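Local structure of type VI secretion system-associated protein TagF (Pseudomonas aeruginosa PAO1, 2QNU) at residues Thr24-Trp29 / Leu67-Val72; Thr54-Trp58 / Gly187-Ile191; Pro146-Gln150 / Arg159-Val163. The protein belongs to the TagF family associated with type VI secretion systems and probably helps to regulate the assembly or activity of that machinery. All blocks are in the same frame, centred on the assembly; numbering follows the deposited sequence.

Interactions 1 and 2 pack around the antiparallel sheet of the chain. Interaction 1 seats the start of helix 23-44 against the turn into strand 71-77. Interaction 2 joins the loop before strand 58-62 to the loop after strand 180-185. Their centres are about 25 Å apart, and their segments alternate along the sequence. Interaction 3 lies on an outlying part, its centre about 25 Å from that of the chain, where strand 158-160 pairs with the second subunit. It follows interaction 1 in series, nearest atoms about 8 Å apart. It is nested inside the loop closed by interaction 2, yet their centres are about 36 Å apart. An acetate, probably from crystallisation, approaches the Gln150 side chain, nearest atoms about 3 Å apart.

Interaction 1. Residues Thr24-Trp29 / Leu67-Val72; sequences TFVEPW and LGGEAV
Leu67 sits against three residues of helix 23-44: Phe25, Pro28 and Trp29. Its CB approaches the Pro28 ring, 4.2 Å from Pro28 CG. The torsion about CA-CB (chi1 -69°) sets Leu67 CG opposite the carbonyl carbon, and the chain forks there. One branch, CD1, touches both aromatic rings where they meet. It lies 4.0 Å from Phe25 CE1 and 3.9 Å from Trp29 CE3, and meets both rings at a slant. The other branch, CD2, reaches the helix itself, 3.8 Å from Pro28 CB and 3.9 Å from Trp29 N. Ile62 and Leu201 also touch Leu67. This is a helix packed on an antiparallel sheet, with the turn before strand 71-77 packed against the start of the helix. Phe25 reaches the strand itself. Its CE1 is 3.7 Å from Val72 CG2, and the two side chains cross at about a right angle. Trp29 CB lies over one face of the Phe25 ring, so the two aromatic residues pack together. The indole NE1 of Trp29 is held by Thr90 OG1. Pro28 has no N-H to give to the preceding turn, and the helix is kinked there. Gly68 passes close to that turn. Its N is 3.6 Å from Thr24 O, an approach that does not amount to a hydrogen bond.

Interaction 2. Residues Thr54-Trp58 / Gly187-Ile191; sequences TSPLW and GSARI
Pro56 and Trp58 meet Ile191 in the apolar part of this contact. Ile191 CD1 comes within 3.8 Å of Pro56 CD, and the two side chains cross at about a right angle. The other branch, CG2, is anti to the backbone N of Ile191 and meets the edge of the Trp58 indole near its plane, 4.1 Å from CH2. Pro56 CB lies over one face of the same indole. Two van der Waals contacts involve backbone atoms. Pro56 CG rests on Gly187, 3.7 Å from its C atom, and Ser188 CB lies 3.6 Å from Thr54 O. The polar links between the segments run through water. One water donates to Leu57 O and accepts from Gly187 N. A second accepts from Leu57 N at 3.0 Å and donates to Gly187 O at 2.9 Å. Within 187-191, Ser188 OG accepts from the N atoms of both Arg190 and Ile191, as in an ST turn and an ST motif. That closes the turn which presents Ile191. The waters probably carry on the link between neighbouring strands 58-62 and 180-185 past their paired ends. The two loops thus meet by apolar packing and bridging waters, without direct hydrogen bonds between them.

Interaction 3. Residues Pro146-Gln150 / Arg159-Val163; sequences PRIEQ and RSEAV
Gln150 turns CG beside its backbone N (chi1 -58°) and then runs extended (chi2 180°), which carries NE2 to the hydroxyl of Ser160. Ser160 OG sits opposite its own carbonyl carbon and receives Gln150 NE2 at 3.0 Å. The bond is nearly straight, 165° at the hydrogen, and lies close to the amide plane. Gln150 OE1 takes a weak hydrogen bond from Arg147 NH2. On the backbone, Glu161 N donates to Glu149 O at 2.8 Å, next to a single beta bridge between Gln150 and Ser160. Glu161 then centres an inverse gamma turn. The Glu149 and Glu161 side chains lie alongside each other, with Glu149 OE2 3.4 Å from Glu161 CG. Their OE2 atoms are 4.5 Å apart. Arg159 probably eases this closeness of charge. It forms a side-on salt bridge to Glu161 with two hydrogen bonds, NE to OE2 at 2.7 Å and NH2 to OE1 at 3.2 Å. Ile148 CG2 packs on Glu161 O, 3.6 Å away. Helix 165-177 lies alongside: Gln174 OE1 takes the N-H of Ile148, and Gln167 touches Ile148 and Ala162. Arg159 and Ser160 pair antiparallel with a strand of the second subunit, so the pairing runs across the interface.

Interaction 1. Residues Thr24-Trp29 / Leu67-Val72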
ATOM      1  N   THR B  24      11.028 -24.798  -7.558  1.00 42.77           N
ATOM      2  CA  THR B  24       9.984 -24.214  -6.727  1.00 42.82           C
ATOM      3  C   THR B  24       9.477 -23.000  -7.418  1.00 41.80           C
ATOM      4  O   THR B  24       8.288 -22.682  -7.398  1.00 40.73           O
ATOM      5  CB  THR B  24      10.510 -23.763  -5.290  1.00 43.01           C
ATOM      6  OG1 THR B  24      11.464 -22.683  -5.412  1.00 44.36           O
ATOM      7  CG2 THR B  24      11.107 -24.928  -4.544  1.00 43.61           C
ATOM      8  N   PHE B  25      10.399 -22.285  -8.041  1.00 41.73           N
ATOM      9  CA  PHE B  25       9.987 -21.145  -8.845  1.00 41.06           C
ATOM     10  C   PHE B  25       9.552 -21.504 -10.270  1.00 40.67           C
ATOM     11  O   PHE B  25       8.527 -21.030 -10.755  1.00 40.50           O
ATOM     12  CB  PHE B  25      11.099 -20.129  -8.908  1.00 41.68           C
ATOM     13  CG  PHE B  25      10.829 -19.088  -9.932  1.00 42.68           C
ATOM     14  CD1 PHE B  25       9.863 -18.127  -9.698  1.00 44.05           C
ATOM     15  CD2 PHE B  25      11.459 -19.125 -11.159  1.00 42.11           C
ATOM     16  CE1 PHE B  25       9.571 -17.172 -10.647  1.00 43.49           C
ATOM     17  CE2 PHE B  25      11.149 -18.189 -12.119  1.00 44.12           C
ATOM     18  CZ  PHE B  25      10.209 -17.211 -11.858  1.00 44.52           C
ATOM     19  N   VAL B  26      10.389 -22.285 -10.958  1.00 40.36           N
ATOM     20  CA  VAL B  26      10.222 -22.549 -12.377  1.00 39.71           C
ATOM     21  C   VAL B  26       8.915 -23.292 -12.697  1.00 39.53           C
ATOM     22  O   VAL B  26       8.148 -22.832 -13.547  1.00 39.42           O
ATOM     23  CB  VAL B  26      11.456 -23.299 -12.949  1.00 40.08           C
ATOM     24  CG1 VAL B  26      11.210 -23.754 -14.425  1.00 39.76           C
ATOM     25  CG2 VAL B  26      12.730 -22.438 -12.840  1.00 38.60           C
ATOM     26  N   GLU B  27       8.641 -24.407 -12.013  1.00 38.90           N
ATOM     27  CA  GLU B  27       7.397 -25.151 -12.235  1.00 39.69           C
ATOM     28  C   GLU B  27       6.166 -24.223 -12.287  1.00 39.82           C
ATOM     29  O   GLU B  27       5.460 -24.196 -13.321  1.00 40.64           O
ATOM     30  CB  GLU B  27       7.179 -26.271 -11.172  1.00 40.83           C
ATOM     31  CG  GLU B  27       7.414 -27.712 -11.692  1.00 41.72           C
ATOM     32  CD  GLU B  27       6.952 -28.828 -10.693  1.00 43.72           C
ATOM     33  OE1 GLU B  27       6.304 -28.494  -9.663  1.00 48.09           O
ATOM     34  OE2 GLU B  27       7.234 -30.044 -10.936  1.00 48.42           O
ATOM     35  N   PRO B  28       5.870 -23.484 -11.185  1.00 38.73           N
ATOM     36  CA  PRO B  28       4.731 -22.558 -11.260  1.00 37.79           C
ATOM     37  C   PRO B  28       4.882 -21.377 -12.238  1.00 36.13           C
ATOM     38  O   PRO B  28       3.905 -20.870 -12.800  1.00 33.98           O
ATOM     39  CB  PRO B  28       4.600 -22.034  -9.796  1.00 37.83           C
ATOM     40  CG  PRO B  28       5.956 -22.265  -9.185  1.00 38.86           C
ATOM     41  CD  PRO B  28       6.456 -23.521  -9.825  1.00 39.34           C
ATOM     42  N   TRP B  29       6.089 -20.868 -12.373  1.00 36.61           N
ATOM     43  CA  TRP B  29       6.288 -19.711 -13.239  1.00 37.50           C
ATOM     44  C   TRP B  29       5.972 -20.136 -14.685  1.00 36.69           C
ATOM     45  O   TRP B  29       5.185 -19.481 -15.347  1.00 37.41           O
ATOM     46  CB  TRP B  29       7.705 -19.183 -13.115  1.00 37.92           C
ATOM     47  CG  TRP B  29       8.007 -18.063 -14.044  1.00 37.41           C
ATOM     48  CD1 TRP B  29       8.863 -18.116 -15.135  1.00 38.87           C
ATOM     49  CD2 TRP B  29       7.500 -16.740 -13.998  1.00 33.93           C
ATOM     50  NE1 TRP B  29       8.886 -16.912 -15.748  1.00 39.63           N
ATOM     51  CE2 TRP B  29       8.054 -16.045 -15.083  1.00 37.96           C
ATOM     52  CE3 TRP B  29       6.580 -16.081 -13.179  1.00 39.09           C
ATOM     53  CZ2 TRP B  29       7.750 -14.696 -15.359  1.00 38.32           C
ATOM     54  CZ3 TRP B  29       6.286 -14.745 -13.429  1.00 39.02           C
ATOM     55  CH2 TRP B  29       6.879 -14.056 -14.508  1.00 38.80           C
ATOM     56  N   LEU B  67       4.037 -18.057  -6.125  1.00 43.82           N
ATOM     57  CA  LEU B  67       4.717 -19.021  -6.947  1.00 45.05           C
ATOM     58  C   LEU B  67       5.215 -20.106  -6.010  1.00 45.97           C
ATOM     59  O   LEU B  67       4.417 -20.978  -5.605  1.00 47.48           O
ATOM     60  CB  LEU B  67       5.831 -18.301  -7.743  1.00 44.97           C
ATOM     61  CG  LEU B  67       5.135 -17.377  -8.794  1.00 45.22           C
ATOM     62  CD1 LEU B  67       5.965 -16.201  -9.284  1.00 45.92           C
ATOM     63  CD2 LEU B  67       4.628 -18.199  -9.947  1.00 46.72           C
ATOM     64  N   GLY B  68       6.493 -20.056  -5.646  1.00 45.99           N
ATOM     65  CA  GLY B  68       6.983 -20.754  -4.455  1.00 45.94           C
ATOM     66  C   GLY B  68       6.980 -19.803  -3.282  1.00 46.08           C
ATOM     67  O   GLY B  68       6.367 -18.752  -3.329  1.00 46.60           O
ATOM     68  N   GLY B  69       7.709 -20.153  -2.235  1.00 47.25           N
ATOM     69  CA  GLY B  69       7.614 -19.448  -0.963  1.00 47.04           C
ATOM     70  C   GLY B  69       8.535 -18.261  -0.817  1.00 47.32           C
ATOM     71  O   GLY B  69       8.483 -17.524   0.184  1.00 48.28           O
ATOM     72  N   GLU B  70       9.419 -18.080  -1.781  1.00 46.94           N
ATOM     73  CA  GLU B  70      10.190 -16.849  -1.830  1.00 46.56           C
ATOM     74  C   GLU B  70       9.427 -15.777  -2.615  1.00 44.67           C
ATOM     75  O   GLU B  70       8.546 -16.069  -3.475  1.00 44.54           O
ATOM     76  CB  GLU B  70      11.557 -17.077  -2.474  1.00 47.30           C
ATOM     77  CG  GLU B  70      12.642 -17.612  -1.555  1.00 50.66           C
ATOM     78  CD  GLU B  70      12.602 -19.127  -1.414  1.00 56.80           C
ATOM     79  OE1 GLU B  70      12.462 -19.800  -2.466  1.00 59.63           O
ATOM     80  OE2 GLU B  70      12.726 -19.652  -0.252  1.00 62.14           O
ATOM     81  N   ALA B  71       9.775 -14.529  -2.319  1.00 41.72           N
ATOM     82  CA  ALA B  71       9.377 -13.456  -3.167  1.00 40.29           C
ATOM     83  C   ALA B  71      10.253 -13.496  -4.449  1.00 40.90           C
ATOM     84  O   ALA B  71      11.372 -14.090  -4.483  1.00 39.77           O
ATOM     85  CB  ALA B  71       9.503 -12.142  -2.464  1.00 39.75           C
ATOM     86  N   VAL B  72       9.749 -12.841  -5.485  1.00 39.75           N
ATOM     87  CA  VAL B  72      10.466 -12.810  -6.728  1.00 40.33           C
ATOM     88  C   VAL B  72      10.323 -11.446  -7.395  1.00 39.65           C
ATOM     89  O   VAL B  72       9.240 -10.791  -7.393  1.00 39.42           O
ATOM     90  CB  VAL B  72      10.170 -14.101  -7.587  1.00 40.04           C
ATOM     91  CG1 VAL B  72       8.725 -14.399  -7.669  1.00 42.54           C
ATOM     92  CG2 VAL B  72      10.831 -14.083  -8.997  1.00 41.03           C
TER

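Interaction 2. Residues Thr54-Trp58 / Gly187-Ile191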
ATOM      1  N   THR B  54       5.577  -7.008 -30.287  1.00 37.75           N
ATOM      2  CA  THR B  54       5.852  -5.621 -29.991  1.00 38.95           C
ATOM      3  C   THR B  54       5.457  -5.181 -28.596  1.00 38.26           C
ATOM      4  O   THR B  54       5.348  -3.970 -28.354  1.00 38.18           O
ATOM      5  CB  THR B  54       5.094  -4.728 -30.950  1.00 39.66           C
ATOM      6  OG1 THR B  54       3.696  -5.029 -30.820  1.00 42.31           O
ATOM      7  CG2 THR B  54       5.567  -4.970 -32.400  1.00 42.38           C
ATOM      8  N   SER B  55       5.137  -6.146 -27.718  1.00 38.28           N
ATOM      9  CA  SER B  55       4.667  -5.877 -26.395  1.00 36.36           C
ATOM     10  C   SER B  55       5.866  -5.485 -25.501  1.00 36.91           C
ATOM     11  O   SER B  55       7.024  -5.810 -25.815  1.00 35.29           O
ATOM     12  CB  SER B  55       3.958  -7.103 -25.818  1.00 37.45           C
ATOM     13  OG  SER B  55       4.823  -8.217 -25.803  1.00 36.85           O
ATOM     14  N   PRO B  56       5.593  -4.781 -24.388  1.00 37.01           N
ATOM     15  CA  PRO B  56       6.644  -4.345 -23.465  1.00 36.08           C
ATOM     16  C   PRO B  56       7.425  -5.408 -22.743  1.00 35.50           C
ATOM     17  O   PRO B  56       7.060  -6.604 -22.635  1.00 33.50           O
ATOM     18  CB  PRO B  56       5.888  -3.552 -22.404  1.00 36.21           C
ATOM     19  CG  PRO B  56       4.654  -3.116 -23.111  1.00 37.12           C
ATOM     20  CD  PRO B  56       4.279  -4.305 -23.946  1.00 36.32           C
ATOM     21  N   LEU B  57       8.556  -4.932 -22.237  1.00 36.42           N
ATOM     22  CA  LEU B  57       9.268  -5.664 -21.225  1.00 35.44           C
ATOM     23  C   LEU B  57       8.618  -5.203 -19.917  1.00 35.53           C
ATOM     24  O   LEU B  57       8.416  -3.963 -19.723  1.00 35.43           O
ATOM     25  CB  LEU B  57      10.760  -5.317 -21.257  1.00 36.15           C
ATOM     26  CG  LEU B  57      11.554  -6.086 -22.337  1.00 37.57           C
ATOM     27  CD1 LEU B  57      11.219  -5.589 -23.764  1.00 38.64           C
ATOM     28  CD2 LEU B  57      13.015  -5.975 -22.048  1.00 37.36           C
ATOM     29  N   TRP B  58       8.203  -6.198 -19.095  1.00 35.28           N
ATOM     30  CA  TRP B  58       7.592  -5.942 -17.820  1.00 34.42           C
ATOM     31  C   TRP B  58       8.533  -6.301 -16.677  1.00 32.91           C
ATOM     32  O   TRP B  58       8.981  -7.397 -16.516  1.00 34.29           O
ATOM     33  CB  TRP B  58       6.283  -6.693 -17.716  1.00 33.74           C
ATOM     34  CG  TRP B  58       5.287  -6.209 -18.686  1.00 31.59           C
ATOM     35  CD1 TRP B  58       4.914  -6.820 -19.832  1.00 32.55           C
ATOM     36  CD2 TRP B  58       4.500  -5.041 -18.574  1.00 34.14           C
ATOM     37  NE1 TRP B  58       3.948  -6.076 -20.481  1.00 33.62           N
ATOM     38  CE2 TRP B  58       3.654  -4.992 -19.713  1.00 35.39           C
ATOM     39  CE3 TRP B  58       4.362  -4.061 -17.590  1.00 34.98           C
ATOM     40  CZ2 TRP B  58       2.743  -3.972 -19.919  1.00 36.66           C
ATOM     41  CZ3 TRP B  58       3.497  -3.029 -17.816  1.00 35.93           C
ATOM     42  CH2 TRP B  58       2.702  -2.986 -18.979  1.00 36.60           C
ATOM     43  N   GLY B 187       6.717   0.623 -21.168  1.00 38.16           N
ATOM     44  CA  GLY B 187       5.626   0.501 -22.141  1.00 38.66           C
ATOM     45  C   GLY B 187       6.105   0.242 -23.559  1.00 37.85           C
ATOM     46  O   GLY B 187       7.195  -0.274 -23.765  1.00 37.63           O
ATOM     47  N   SER B 188       5.263   0.575 -24.526  1.00 38.20           N
ATOM     48  CA  SER B 188       5.522   0.368 -25.945  1.00 39.05           C
ATOM     49  C   SER B 188       4.732   1.450 -26.687  1.00 40.36           C
ATOM     50  O   SER B 188       3.952   2.205 -26.067  1.00 39.84           O
ATOM     51  CB  SER B 188       5.006  -1.004 -26.393  1.00 39.78           C
ATOM     52  OG  SER B 188       3.567  -1.037 -26.266  1.00 37.21           O
ATOM     53  N   ALA B 189       4.914   1.548 -27.999  1.00 39.88           N
ATOM     54  CA  ALA B 189       4.015   2.362 -28.782  1.00 40.35           C
ATOM     55  C   ALA B 189       2.510   2.156 -28.402  1.00 39.78           C
ATOM     56  O   ALA B 189       1.732   3.093 -28.456  1.00 38.59           O
ATOM     57  CB  ALA B 189       4.205   2.043 -30.255  1.00 40.75           C
ATOM     58  N   ARG B 190       2.119   0.964 -27.986  1.00 40.61           N
ATOM     59  CA  ARG B 190       0.696   0.687 -27.731  1.00 42.03           C
ATOM     60  C   ARG B 190       0.214   0.767 -26.259  1.00 41.66           C
ATOM     61  O   ARG B 190      -0.967   0.964 -26.003  1.00 41.97           O
ATOM     62  CB  ARG B 190       0.349  -0.700 -28.278  1.00 43.92           C
ATOM     63  CG  ARG B 190       0.725  -0.860 -29.713  1.00 48.47           C
ATOM     64  CD  ARG B 190      -0.413  -1.529 -30.521  1.00 59.06           C
ATOM     65  NE  ARG B 190      -0.189  -2.961 -30.797  1.00 62.85           N
ATOM     66  CZ  ARG B 190      -1.030  -3.966 -30.515  1.00 65.03           C
ATOM     67  NH1 ARG B 190      -2.204  -3.770 -29.890  1.00 66.06           N
ATOM     68  NH2 ARG B 190      -0.674  -5.198 -30.867  1.00 64.37           N
ATOM     69  N   ILE B 191       1.116   0.615 -25.319  1.00 40.41           N
ATOM     70  CA  ILE B 191       0.790   0.611 -23.900  1.00 40.43           C
ATOM     71  C   ILE B 191       1.615   1.699 -23.233  1.00 39.28           C
ATOM     72  O   ILE B 191       2.868   1.682 -23.318  1.00 36.76           O
ATOM     73  CB  ILE B 191       1.147  -0.762 -23.343  1.00 39.42           C
ATOM     74  CG1 ILE B 191       0.482  -1.864 -24.182  1.00 42.59           C
ATOM     75  CG2 ILE B 191       0.772  -0.870 -21.935  1.00 41.91           C
ATOM     76  CD1 ILE B 191       0.656  -3.262 -23.593  1.00 41.74           C
TER
HETATM   77  O   HOH W   1       6.492  -1.996 -19.523  1.00 33.67           O
HETATM   78  O   HOH W   2       9.199  -1.983 -22.655  1.00 36.38           O

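Interaction 3. Residues Pro146-Gln150 / Arg159-Val163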
ATOM      1  N   PRO B 146      14.157  -6.273   3.331  1.00 53.03           N
ATOM      2  CA  PRO B 146      14.113  -6.240   4.831  1.00 51.96           C
ATOM      3  C   PRO B 146      12.986  -5.359   5.383  1.00 51.15           C
ATOM      4  O   PRO B 146      13.187  -4.172   5.681  1.00 49.58           O
ATOM      5  CB  PRO B 146      15.478  -5.651   5.209  1.00 52.37           C
ATOM      6  CG  PRO B 146      15.762  -4.642   4.043  1.00 54.12           C
ATOM      7  CD  PRO B 146      14.976  -5.176   2.770  1.00 52.56           C
ATOM      8  N   ARG B 147      11.794  -5.930   5.498  1.00 51.20           N
ATOM      9  CA  ARG B 147      10.601  -5.084   5.752  1.00 51.21           C
ATOM     10  C   ARG B 147      10.529  -4.587   7.222  1.00 51.32           C
ATOM     11  O   ARG B 147      11.011  -5.262   8.150  1.00 51.69           O
ATOM     12  CB  ARG B 147       9.272  -5.741   5.328  1.00 51.27           C
ATOM     13  CG  ARG B 147       9.225  -7.246   5.292  1.00 50.99           C
ATOM     14  CD  ARG B 147       7.924  -7.837   5.754  1.00 52.73           C
ATOM     15  NE  ARG B 147       6.726  -6.987   5.638  1.00 53.04           N
ATOM     16  CZ  ARG B 147       5.696  -7.207   4.810  1.00 55.49           C
ATOM     17  NH1 ARG B 147       5.692  -8.230   3.952  1.00 56.63           N
ATOM     18  NH2 ARG B 147       4.643  -6.388   4.829  1.00 55.83           N
ATOM     19  N   ILE B 148       9.963  -3.385   7.395  1.00 50.17           N
ATOM     20  CA  ILE B 148       9.712  -2.822   8.690  1.00 49.15           C
ATOM     21  C   ILE B 148       9.101  -3.941   9.454  1.00 48.64           C
ATOM     22  O   ILE B 148       8.239  -4.637   8.947  1.00 47.66           O
ATOM     23  CB  ILE B 148       8.726  -1.643   8.655  1.00 48.49           C
ATOM     24  CG1 ILE B 148       9.272  -0.494   7.800  1.00 47.51           C
ATOM     25  CG2 ILE B 148       8.447  -1.131  10.048  1.00 47.35           C
ATOM     26  CD1 ILE B 148      10.465   0.323   8.417  1.00 46.11           C
ATOM     27  N   GLU B 149       9.592  -4.130  10.661  1.00 48.77           N
ATOM     28  CA  GLU B 149       9.071  -5.116  11.586  1.00 49.89           C
ATOM     29  C   GLU B 149       7.568  -4.931  11.839  1.00 49.40           C
ATOM     30  O   GLU B 149       7.110  -3.826  12.050  1.00 47.29           O
ATOM     31  CB  GLU B 149       9.849  -5.022  12.909  1.00 49.10           C
ATOM     32  CG  GLU B 149       9.374  -5.997  13.979  1.00 50.28           C
ATOM     33  CD  GLU B 149       9.918  -5.677  15.375  1.00 50.72           C
ATOM     34  OE1 GLU B 149      11.084  -5.246  15.473  1.00 49.49           O
ATOM     35  OE2 GLU B 149       9.172  -5.874  16.373  1.00 53.93           O
ATOM     36  N   GLN B 150       6.837  -6.041  11.780  1.00 51.17           N
ATOM     37  CA  GLN B 150       5.384  -6.083  11.942  1.00 52.81           C
ATOM     38  C   GLN B 150       4.952  -7.368  12.662  1.00 53.61           C
ATOM     39  O   GLN B 150       5.663  -8.359  12.645  1.00 54.53           O
ATOM     40  CB  GLN B 150       4.690  -6.041  10.594  1.00 53.03           C
ATOM     41  CG  GLN B 150       5.008  -4.808   9.716  1.00 54.05           C
ATOM     42  CD  GLN B 150       4.272  -4.848   8.400  1.00 54.66           C
ATOM     43  OE1 GLN B 150       4.339  -5.847   7.681  1.00 58.38           O
ATOM     44  NE2 GLN B 150       3.573  -3.765   8.067  1.00 55.68           N
ATOM     45  N   ARG B 159       0.289  -4.331  13.621  1.00 45.21           N
ATOM     46  CA  ARG B 159       1.158  -3.308  14.198  1.00 44.85           C
ATOM     47  C   ARG B 159       2.501  -3.267  13.452  1.00 43.08           C
ATOM     48  O   ARG B 159       3.128  -4.269  13.319  1.00 42.84           O
ATOM     49  CB  ARG B 159       1.406  -3.541  15.692  1.00 44.61           C
ATOM     50  CG  ARG B 159       2.083  -2.319  16.357  1.00 46.08           C
ATOM     51  CD  ARG B 159       2.405  -2.496  17.866  1.00 48.23           C
ATOM     52  NE  ARG B 159       3.611  -1.720  18.173  1.00 52.18           N
ATOM     53  CZ  ARG B 159       3.619  -0.427  18.520  1.00 53.75           C
ATOM     54  NH1 ARG B 159       2.478   0.278  18.707  1.00 55.19           N
ATOM     55  NH2 ARG B 159       4.787   0.166  18.702  1.00 52.71           N
ATOM     56  N   SER B 160       2.922  -2.108  12.970  1.00 41.95           N
ATOM     57  CA  SER B 160       4.255  -1.938  12.402  1.00 41.81           C
ATOM     58  C   SER B 160       5.099  -1.122  13.347  1.00 40.84           C
ATOM     59  O   SER B 160       4.640  -0.158  13.959  1.00 38.96           O
ATOM     60  CB  SER B 160       4.215  -1.192  11.066  1.00 41.94           C
ATOM     61  OG  SER B 160       3.207  -1.714  10.202  1.00 42.77           O
ATOM     62  N   GLU B 161       6.362  -1.476  13.402  1.00 41.02           N
ATOM     63  CA  GLU B 161       7.290  -0.814  14.254  1.00 41.67           C
ATOM     64  C   GLU B 161       7.872   0.395  13.555  1.00 40.80           C
ATOM     65  O   GLU B 161       9.038   0.466  13.265  1.00 41.84           O
ATOM     66  CB  GLU B 161       8.339  -1.828  14.664  1.00 42.54           C
ATOM     67  CG  GLU B 161       7.773  -2.900  15.625  1.00 45.95           C
ATOM     68  CD  GLU B 161       6.959  -2.308  16.802  1.00 50.41           C
ATOM     69  OE1 GLU B 161       7.398  -1.304  17.447  1.00 51.36           O
ATOM     70  OE2 GLU B 161       5.856  -2.860  17.079  1.00 56.42           O
ATOM     71  N   ALA B 162       7.026   1.372  13.306  1.00 40.04           N
ATOM     72  CA  ALA B 162       7.375   2.499  12.453  1.00 39.09           C
ATOM     73  C   ALA B 162       7.075   3.728  13.271  1.00 38.85           C
ATOM     74  O   ALA B 162       5.917   3.967  13.657  1.00 36.30           O
ATOM     75  CB  ALA B 162       6.531   2.468  11.130  1.00 38.43           C
ATOM     76  N   VAL B 163       8.129   4.473  13.592  1.00 39.23           N
ATOM     77  CA  VAL B 163       7.977   5.609  14.480  1.00 39.98           C
ATOM     78  C   VAL B 163       8.336   6.922  13.814  1.00 40.70           C
ATOM     79  O   VAL B 163       8.373   7.952  14.489  1.00 42.47           O
ATOM     80  CB  VAL B 163       8.810   5.437  15.821  1.00 40.38           C
ATOM     81  CG1 VAL B 163       8.615   4.035  16.385  1.00 42.02           C
ATOM     82  CG2 VAL B 163      10.266   5.706  15.641  1.00 38.89           C
TER